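Local coordinates for protein choline kinase (Cryptosporidium parvum, PDB 3MES) that probably phosphorylates choline and ethanolamine using ATP, and is seen here with ADP and magnesium bound, at residues P258-D268 / Y286-D297. Residues are numbered along the deposited sequence; the frame is centred on the assembly and turned at random.
Sequences PAFSLVFAHND and YEYSAINFAGAD. With PT3 (N-propyl-tartramic acid), chain L.
Tyr286 lays its ring obliquely against His266, Tyr286 CD1 lying 3.5 Å from His266 CD2; the imidazole is anchored twice, ND1 accepting the N-H of Asp268 in the ring plane and NE2 bonded to the carbonyl of Ile284. Tyr288 gives its carbonyl O to Asn267 ND2 (2.8 Å), an acceptor that Arg201 shares, while Asp268 OD2, of the decamethonium and propyl-tartramic acid pockets, lies 3.8 Å from Tyr288 CD2, carboxylate and ring planes at 89°. Ser289 OG donates to His266 O (3.0 Å), in the carbonyl plane on a lone pair. From Ala290 to Phe293 the chain pairs antiparallel with strand 262-265 in a two-stranded sheet: Ala290 and Asn292 are the hydrogen-bonded partners of Ala265 and Val263, whereas Ile291 CD1 reaches the rim of the Phe264 ring. Asn292 sends ND2 to Asn267 OD1 along a nearly straight 172° bond, its chi1 of -166° turning CG away from the backbone N. Phe293 offers its ring face to the edge of Phe260 in a T-shaped pair. Ala294 and Gly295 turn their N-H groups onto the carbonyls of Ser261 and Ala259. Asp297 straddles two successive amides, OD2 taking His266 N (2.8 Å) and OD1 Asn267 N (2.7 Å), both from above the carboxylate plane; His179 also binds OD2. Asp297 thus holds the start of the HxD loop, consistent with the Brenner motif of kinase-like phosphotransferases. Helix 120-132 packs on Phe264, helix 165-179 on Val263 and Ala294, and helix 247-254 on Leu262 and Phe293, as strand 290-293 runs directly into helix 294-303.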
ATOM      1  N   PRO B 258       3.200  10.058 -20.472  1.00 22.41           N
ATOM      2  CA  PRO B 258       3.301  10.674 -19.151  1.00 22.09           C
ATOM      3  C   PRO B 258       4.703  10.516 -18.563  1.00 21.80           C
ATOM      4  O   PRO B 258       4.968  10.987 -17.459  1.00 21.79           O
ATOM      5  CB  PRO B 258       2.272   9.900 -18.322  1.00 22.12           C
ATOM      6  CG  PRO B 258       1.299   9.366 -19.331  1.00 22.24           C
ATOM      7  CD  PRO B 258       2.132   9.046 -20.534  1.00 22.35           C
ATOM      8  N   ALA B 259       5.593   9.856 -19.297  1.00 21.36           N
ATOM      9  CA  ALA B 259       6.988   9.764 -18.886  1.00 20.93           C
ATOM     10  C   ALA B 259       7.618  11.155 -18.884  1.00 20.63           C
ATOM     11  O   ALA B 259       8.505  11.452 -18.082  1.00 20.52           O
ATOM     12  CB  ALA B 259       7.756   8.836 -19.809  1.00 20.84           C
ATOM     13  N   PHE B 260       7.148  12.006 -19.790  1.00 20.23           N
ATOM     14  CA  PHE B 260       7.680  13.358 -19.911  1.00 19.90           C
ATOM     15  C   PHE B 260       6.757  14.356 -19.219  1.00 19.64           C
ATOM     16  O   PHE B 260       6.816  15.562 -19.456  1.00 19.66           O
ATOM     17  CB  PHE B 260       7.900  13.715 -21.382  1.00 19.82           C
ATOM     18  CG  PHE B 260       8.876  12.805 -22.080  1.00 19.71           C
ATOM     19  CD1 PHE B 260      10.239  13.026 -21.986  1.00 19.82           C
ATOM     20  CD2 PHE B 260       8.431  11.724 -22.819  1.00 19.72           C
ATOM     21  CE1 PHE B 260      11.139  12.190 -22.624  1.00 19.65           C
ATOM     22  CE2 PHE B 260       9.323  10.887 -23.460  1.00 19.64           C
ATOM     23  CZ  PHE B 260      10.680  11.120 -23.362  1.00 19.63           C
ATOM     24  N   SER B 261       5.903  13.830 -18.355  1.00 19.28           N
ATOM     25  CA  SER B 261       5.028  14.655 -17.547  1.00 19.03           C
ATOM     26  C   SER B 261       5.860  15.397 -16.503  1.00 18.67           C
ATOM     27  O   SER B 261       6.865  14.876 -16.013  1.00 18.63           O
ATOM     28  CB  SER B 261       3.981  13.778 -16.865  1.00 19.03           C
ATOM     29  OG  SER B 261       3.015  14.564 -16.196  1.00 19.80           O
ATOM     30  N   LEU B 262       5.449  16.615 -16.175  1.00 18.16           N
ATOM     31  CA  LEU B 262       6.152  17.402 -15.171  1.00 17.75           C
ATOM     32  C   LEU B 262       5.518  17.212 -13.802  1.00 17.39           C
ATOM     33  O   LEU B 262       4.369  17.591 -13.582  1.00 17.35           O
ATOM     34  CB  LEU B 262       6.173  18.880 -15.558  1.00 17.77           C
ATOM     35  CG  LEU B 262       7.038  19.181 -16.779  1.00 17.76           C
ATOM     36  CD1 LEU B 262       7.115  20.679 -17.037  1.00 17.72           C
ATOM     37  CD2 LEU B 262       8.427  18.593 -16.584  1.00 17.78           C
ATOM     38  N   VAL B 263       6.276  16.618 -12.888  1.00 16.98           N
ATOM     39  CA  VAL B 263       5.755  16.264 -11.575  1.00 16.64           C
ATOM     40  C   VAL B 263       6.726  16.678 -10.481  1.00 16.49           C
ATOM     41  O   VAL B 263       7.888  16.977 -10.756  1.00 16.42           O
ATOM     42  CB  VAL B 263       5.530  14.749 -11.474  1.00 16.70           C
ATOM     43  CG1 VAL B 263       4.752  14.248 -12.686  1.00 16.39           C
ATOM     44  CG2 VAL B 263       6.867  14.029 -11.370  1.00 16.52           C
ATOM     45  N   PHE B 264       6.256  16.703  -9.237  1.00 16.37           N
ATOM     46  CA  PHE B 264       7.161  16.945  -8.122  1.00 16.25           C
ATOM     47  C   PHE B 264       7.796  15.629  -7.685  1.00 16.09           C
ATOM     48  O   PHE B 264       7.160  14.802  -7.030  1.00 16.08           O
ATOM     49  CB  PHE B 264       6.460  17.632  -6.948  1.00 16.27           C
ATOM     50  CG  PHE B 264       7.414  18.176  -5.922  1.00 16.54           C
ATOM     51  CD1 PHE B 264       7.870  19.482  -6.008  1.00 16.96           C
ATOM     52  CD2 PHE B 264       7.880  17.375  -4.893  1.00 16.67           C
ATOM     53  CE1 PHE B 264       8.760  19.986  -5.074  1.00 17.22           C
ATOM     54  CE2 PHE B 264       8.768  17.872  -3.953  1.00 16.94           C
ATOM     55  CZ  PHE B 264       9.210  19.178  -4.044  1.00 16.93           C
ATOM     56  N   ALA B 265       9.057  15.444  -8.058  1.00 15.99           N
ATOM     57  CA  ALA B 265       9.733  14.168  -7.872  1.00 15.96           C
ATOM     58  C   ALA B 265      10.502  14.095  -6.558  1.00 15.98           C
ATOM     59  O   ALA B 265      10.926  15.113  -6.015  1.00 15.84           O
ATOM     60  CB  ALA B 265      10.662  13.899  -9.040  1.00 15.77           C
ATOM     61  N   HIS B 266      10.671  12.876  -6.056  1.00 16.05           N
ATOM     62  CA  HIS B 266      11.494  12.626  -4.882  1.00 16.02           C
ATOM     63  C   HIS B 266      12.967  12.754  -5.257  1.00 16.09           C
ATOM     64  O   HIS B 266      13.739  13.426  -4.567  1.00 16.00           O
ATOM     65  CB  HIS B 266      11.215  11.228  -4.331  1.00 16.12           C
ATOM     66  CG  HIS B 266      11.931  10.931  -3.051  1.00 16.13           C
ATOM     67  ND1 HIS B 266      13.249  10.527  -3.011  1.00 15.79           N
ATOM     68  CD2 HIS B 266      11.512  10.979  -1.764  1.00 15.97           C
ATOM     69  CE1 HIS B 266      13.611  10.337  -1.754  1.00 15.97           C
ATOM     70  NE2 HIS B 266      12.575  10.605  -0.978  1.00 16.26           N
ATOM     71  N   ASN B 267      13.346  12.090  -6.347  1.00 16.05           N
ATOM     72  CA  ASN B 267      14.677  12.235  -6.938  1.00 16.08           C
ATOM     73  C   ASN B 267      15.788  11.422  -6.270  1.00 16.21           C
ATOM     74  O   ASN B 267      16.951  11.511  -6.661  1.00 16.33           O
ATOM     75  CB  ASN B 267      15.071  13.713  -7.018  1.00 15.99           C
ATOM     76  CG  ASN B 267      14.350  14.448  -8.137  1.00 15.85           C
ATOM     77  OD1 ASN B 267      14.089  13.880  -9.197  1.00 15.45           O
ATOM     78  ND2 ASN B 267      14.030  15.716  -7.906  1.00 15.20           N
ATOM     79  N   ASP B 268      15.430  10.625  -5.270  1.00 16.42           N
ATOM     80  CA  ASP B 268      16.413   9.821  -4.554  1.00 16.61           C
ATOM     81  C   ASP B 268      15.710   8.700  -3.811  1.00 16.71           C
ATOM     82  O   ASP B 268      16.121   8.313  -2.715  1.00 16.82           O
ATOM     83  CB  ASP B 268      17.190  10.692  -3.560  1.00 16.61           C
ATOM     84  CG  ASP B 268      18.301   9.930  -2.852  1.00 16.77           C
ATOM     85  OD1 ASP B 268      18.875   9.002  -3.458  1.00 16.46           O
ATOM     86  OD2 ASP B 268      18.607  10.271  -1.689  1.00 17.23           O
ATOM     87  N   TYR B 286      13.930  14.019   1.491  1.00 17.61           N
ATOM     88  CA  TYR B 286      13.457  14.774   0.338  1.00 17.50           C
ATOM     89  C   TYR B 286      14.415  15.899  -0.029  1.00 17.43           C
ATOM     90  O   TYR B 286      14.007  16.885  -0.640  1.00 17.49           O
ATOM     91  CB  TYR B 286      12.069  15.367   0.615  1.00 17.54           C
ATOM     92  CG  TYR B 286      11.012  14.347   0.981  1.00 17.21           C
ATOM     93  CD1 TYR B 286      10.223  13.756   0.003  1.00 17.17           C
ATOM     94  CD2 TYR B 286      10.800  13.981   2.302  1.00 17.10           C
ATOM     95  CE1 TYR B 286       9.256  12.824   0.330  1.00 16.98           C
ATOM     96  CE2 TYR B 286       9.837  13.046   2.641  1.00 17.13           C
ATOM     97  CZ  TYR B 286       9.066  12.472   1.650  1.00 17.15           C
ATOM     98  OH  TYR B 286       8.103  11.544   1.979  1.00 16.79           O
ATOM     99  N   GLU B 287      15.686  15.753   0.332  1.00 17.38           N
ATOM    100  CA  GLU B 287      16.657  16.822   0.114  1.00 17.29           C
ATOM    101  C   GLU B 287      16.936  17.094  -1.368  1.00 17.00           C
ATOM    102  O   GLU B 287      17.449  18.154  -1.718  1.00 17.05           O
ATOM    103  CB  GLU B 287      17.966  16.546   0.862  1.00 17.43           C
ATOM    104  CG  GLU B 287      19.143  16.193  -0.041  1.00 18.37           C
ATOM    105  CD  GLU B 287      20.486  16.351   0.657  1.00 19.25           C
ATOM    106  OE1 GLU B 287      21.419  16.901   0.031  1.00 19.19           O
ATOM    107  OE2 GLU B 287      20.609  15.934   1.832  1.00 19.59           O
ATOM    108  N   TYR B 288      16.602  16.143  -2.235  1.00 16.73           N
ATOM    109  CA  TYR B 288      16.825  16.315  -3.673  1.00 16.38           C
ATOM    110  C   TYR B 288      15.509  16.471  -4.432  1.00 16.15           C
ATOM    111  O   TYR B 288      15.480  16.411  -5.661  1.00 16.04           O
ATOM    112  CB  TYR B 288      17.617  15.137  -4.248  1.00 16.42           C
ATOM    113  CG  TYR B 288      18.957  14.904  -3.586  1.00 16.50           C
ATOM    114  CD1 TYR B 288      20.058  15.686  -3.911  1.00 16.53           C
ATOM    115  CD2 TYR B 288      19.123  13.900  -2.643  1.00 16.63           C
ATOM    116  CE1 TYR B 288      21.287  15.479  -3.309  1.00 16.32           C
ATOM    117  CE2 TYR B 288      20.348  13.684  -2.035  1.00 16.94           C
ATOM    118  CZ  TYR B 288      21.427  14.477  -2.375  1.00 16.75           C
ATOM    119  OH  TYR B 288      22.647  14.263  -1.775  1.00 16.55           O
ATOM    120  N   SER B 289      14.421  16.674  -3.698  1.00 15.78           N
ATOM    121  CA  SER B 289      13.101  16.752  -4.313  1.00 15.48           C
ATOM    122  C   SER B 289      12.856  18.091  -4.999  1.00 15.19           C
ATOM    123  O   SER B 289      13.155  19.151  -4.449  1.00 15.30           O
ATOM    124  CB  SER B 289      12.012  16.462  -3.281  1.00 15.44           C
ATOM    125  OG  SER B 289      12.165  15.151  -2.760  1.00 15.72           O
ATOM    126  N   ALA B 290      12.309  18.022  -6.209  1.00 14.87           N
ATOM    127  CA  ALA B 290      12.039  19.197  -7.030  1.00 14.58           C
ATOM    128  C   ALA B 290      11.307  18.759  -8.295  1.00 14.44           C
ATOM    129  O   ALA B 290      11.320  17.577  -8.648  1.00 14.31           O
ATOM    130  CB  ALA B 290      13.336  19.905  -7.383  1.00 14.46           C
ATOM    131  N   ILE B 291      10.665  19.701  -8.976  1.00 14.18           N
ATOM    132  CA  ILE B 291       9.968  19.365 -10.209  1.00 14.07           C
ATOM    133  C   ILE B 291      10.926  18.661 -11.161  1.00 13.94           C
ATOM    134  O   ILE B 291      12.109  18.997 -11.227  1.00 13.81           O
ATOM    135  CB  ILE B 291       9.378  20.605 -10.904  1.00 14.15           C
ATOM    136  CG1 ILE B 291       8.354  21.287  -9.997  1.00 14.01           C
ATOM    137  CG2 ILE B 291       8.733  20.209 -12.228  1.00 13.82           C
ATOM    138  CD1 ILE B 291       7.110  20.461  -9.756  1.00 13.82           C
ATOM    139  N   ASN B 292      10.408  17.685 -11.899  1.00 13.80           N
ATOM    140  CA  ASN B 292      11.232  16.893 -12.800  1.00 13.56           C
ATOM    141  C   ASN B 292      10.355  15.980 -13.646  1.00 13.51           C
ATOM    142  O   ASN B 292       9.175  15.787 -13.341  1.00 13.40           O
ATOM    143  CB  ASN B 292      12.234  16.062 -11.992  1.00 13.61           C
ATOM    144  CG  ASN B 292      13.337  15.464 -12.851  1.00 13.73           C
ATOM    145  OD1 ASN B 292      13.430  15.735 -14.048  1.00 14.15           O
ATOM    146  ND2 ASN B 292      14.185  14.647 -12.234  1.00 13.41           N
ATOM    147  N   PHE B 293      10.925  15.429 -14.714  1.00 13.24           N
ATOM    148  CA  PHE B 293      10.205  14.471 -15.541  1.00 13.09           C
ATOM    149  C   PHE B 293       9.844  13.238 -14.719  1.00 13.11           C
ATOM    150  O   PHE B 293      10.705  12.647 -14.070  1.00 13.14           O
ATOM    151  CB  PHE B 293      11.035  14.066 -16.766  1.00 12.90           C
ATOM    152  CG  PHE B 293      11.082  15.114 -17.847  1.00 12.45           C
ATOM    153  CD1 PHE B 293       9.914  15.633 -18.381  1.00 12.48           C
ATOM    154  CD2 PHE B 293      12.293  15.566 -18.341  1.00 12.11           C
ATOM    155  CE1 PHE B 293       9.954  16.594 -19.381  1.00 12.43           C
ATOM    156  CE2 PHE B 293      12.341  16.523 -19.341  1.00 12.17           C
ATOM    157  CZ  PHE B 293      11.171  17.037 -19.863  1.00 12.03           C
ATOM    158  N   ALA B 294       8.571  12.855 -14.744  1.00 13.20           N
ATOM    159  CA  ALA B 294       8.118  11.678 -14.008  1.00 13.40           C
ATOM    160  C   ALA B 294       9.018  10.476 -14.275  1.00 13.54           C
ATOM    161  O   ALA B 294       9.357   9.732 -13.358  1.00 13.55           O
ATOM    162  CB  ALA B 294       6.674  11.348 -14.362  1.00 13.24           C
ATOM    163  N   GLY B 295       9.404  10.297 -15.537  1.00 13.81           N
ATOM    164  CA  GLY B 295      10.250   9.176 -15.937  1.00 14.04           C
ATOM    165  C   GLY B 295      11.612   9.184 -15.267  1.00 14.23           C
ATOM    166  O   GLY B 295      12.194   8.131 -15.001  1.00 14.24           O
ATOM    167  N   ALA B 296      12.128  10.377 -14.996  1.00 14.42           N
ATOM    168  CA  ALA B 296      13.403  10.503 -14.307  1.00 14.59           C
ATOM    169  C   ALA B 296      13.324   9.860 -12.925  1.00 14.71           C
ATOM    170  O   ALA B 296      14.181   9.055 -12.554  1.00 14.78           O
ATOM    171  CB  ALA B 296      13.805  11.968 -14.194  1.00 14.57           C
ATOM    172  N   ASP B 297      12.285  10.209 -12.175  1.00 14.70           N
ATOM    173  CA  ASP B 297      12.135   9.725 -10.808  1.00 14.77           C
ATOM    174  C   ASP B 297      11.936   8.214 -10.766  1.00 14.79           C
ATOM    175  O   ASP B 297      12.504   7.525  -9.916  1.00 14.68           O
ATOM    176  CB  ASP B 297      10.966  10.427 -10.113  1.00 14.77           C
ATOM    177  CG  ASP B 297      11.179  10.563  -8.620  1.00 15.05           C
ATOM    178  OD1 ASP B 297      12.334  10.400  -8.174  1.00 15.41           O
ATOM    179  OD2 ASP B 297      10.201  10.839  -7.893  1.00 15.12           O
TER
HETATM  180  O1  PT3 L 428      20.374  11.509   1.846  1.00 32.44           O
HETATM  181  O11 PT3 L 428      22.340  12.565   1.925  1.00 32.11           O
HETATM  182  C1  PT3 L 428      21.624  11.546   1.810  1.00 32.70           C
HETATM  183  C2  PT3 L 428      22.334  10.216   1.581  1.00 33.02           C
HETATM  184  O2  PT3 L 428      23.753  10.379   1.647  1.00 33.39           O
HETATM  185  C3  PT3 L 428      21.927   9.704   0.203  1.00 33.22           C
HETATM  186  O3  PT3 L 428      23.083   9.525  -0.619  1.00 33.81           O
HETATM  187  C4  PT3 L 428      21.205   8.381   0.400  1.00 32.98           C
HETATM  188  O41 PT3 L 428      20.268   8.061  -0.328  1.00 32.87           O
HETATM  189  N4  PT3 L 428      21.653   7.657   1.423  1.00 32.71           N
HETATM  190  C41 PT3 L 428      21.064   6.357   1.779  1.00 32.96           C
HETATM  191  C42 PT3 L 428      22.021   5.587   2.690  1.00 32.60           C
HETATM  192  C43 PT3 L 428      22.425   4.255   2.056  1.00 32.10           C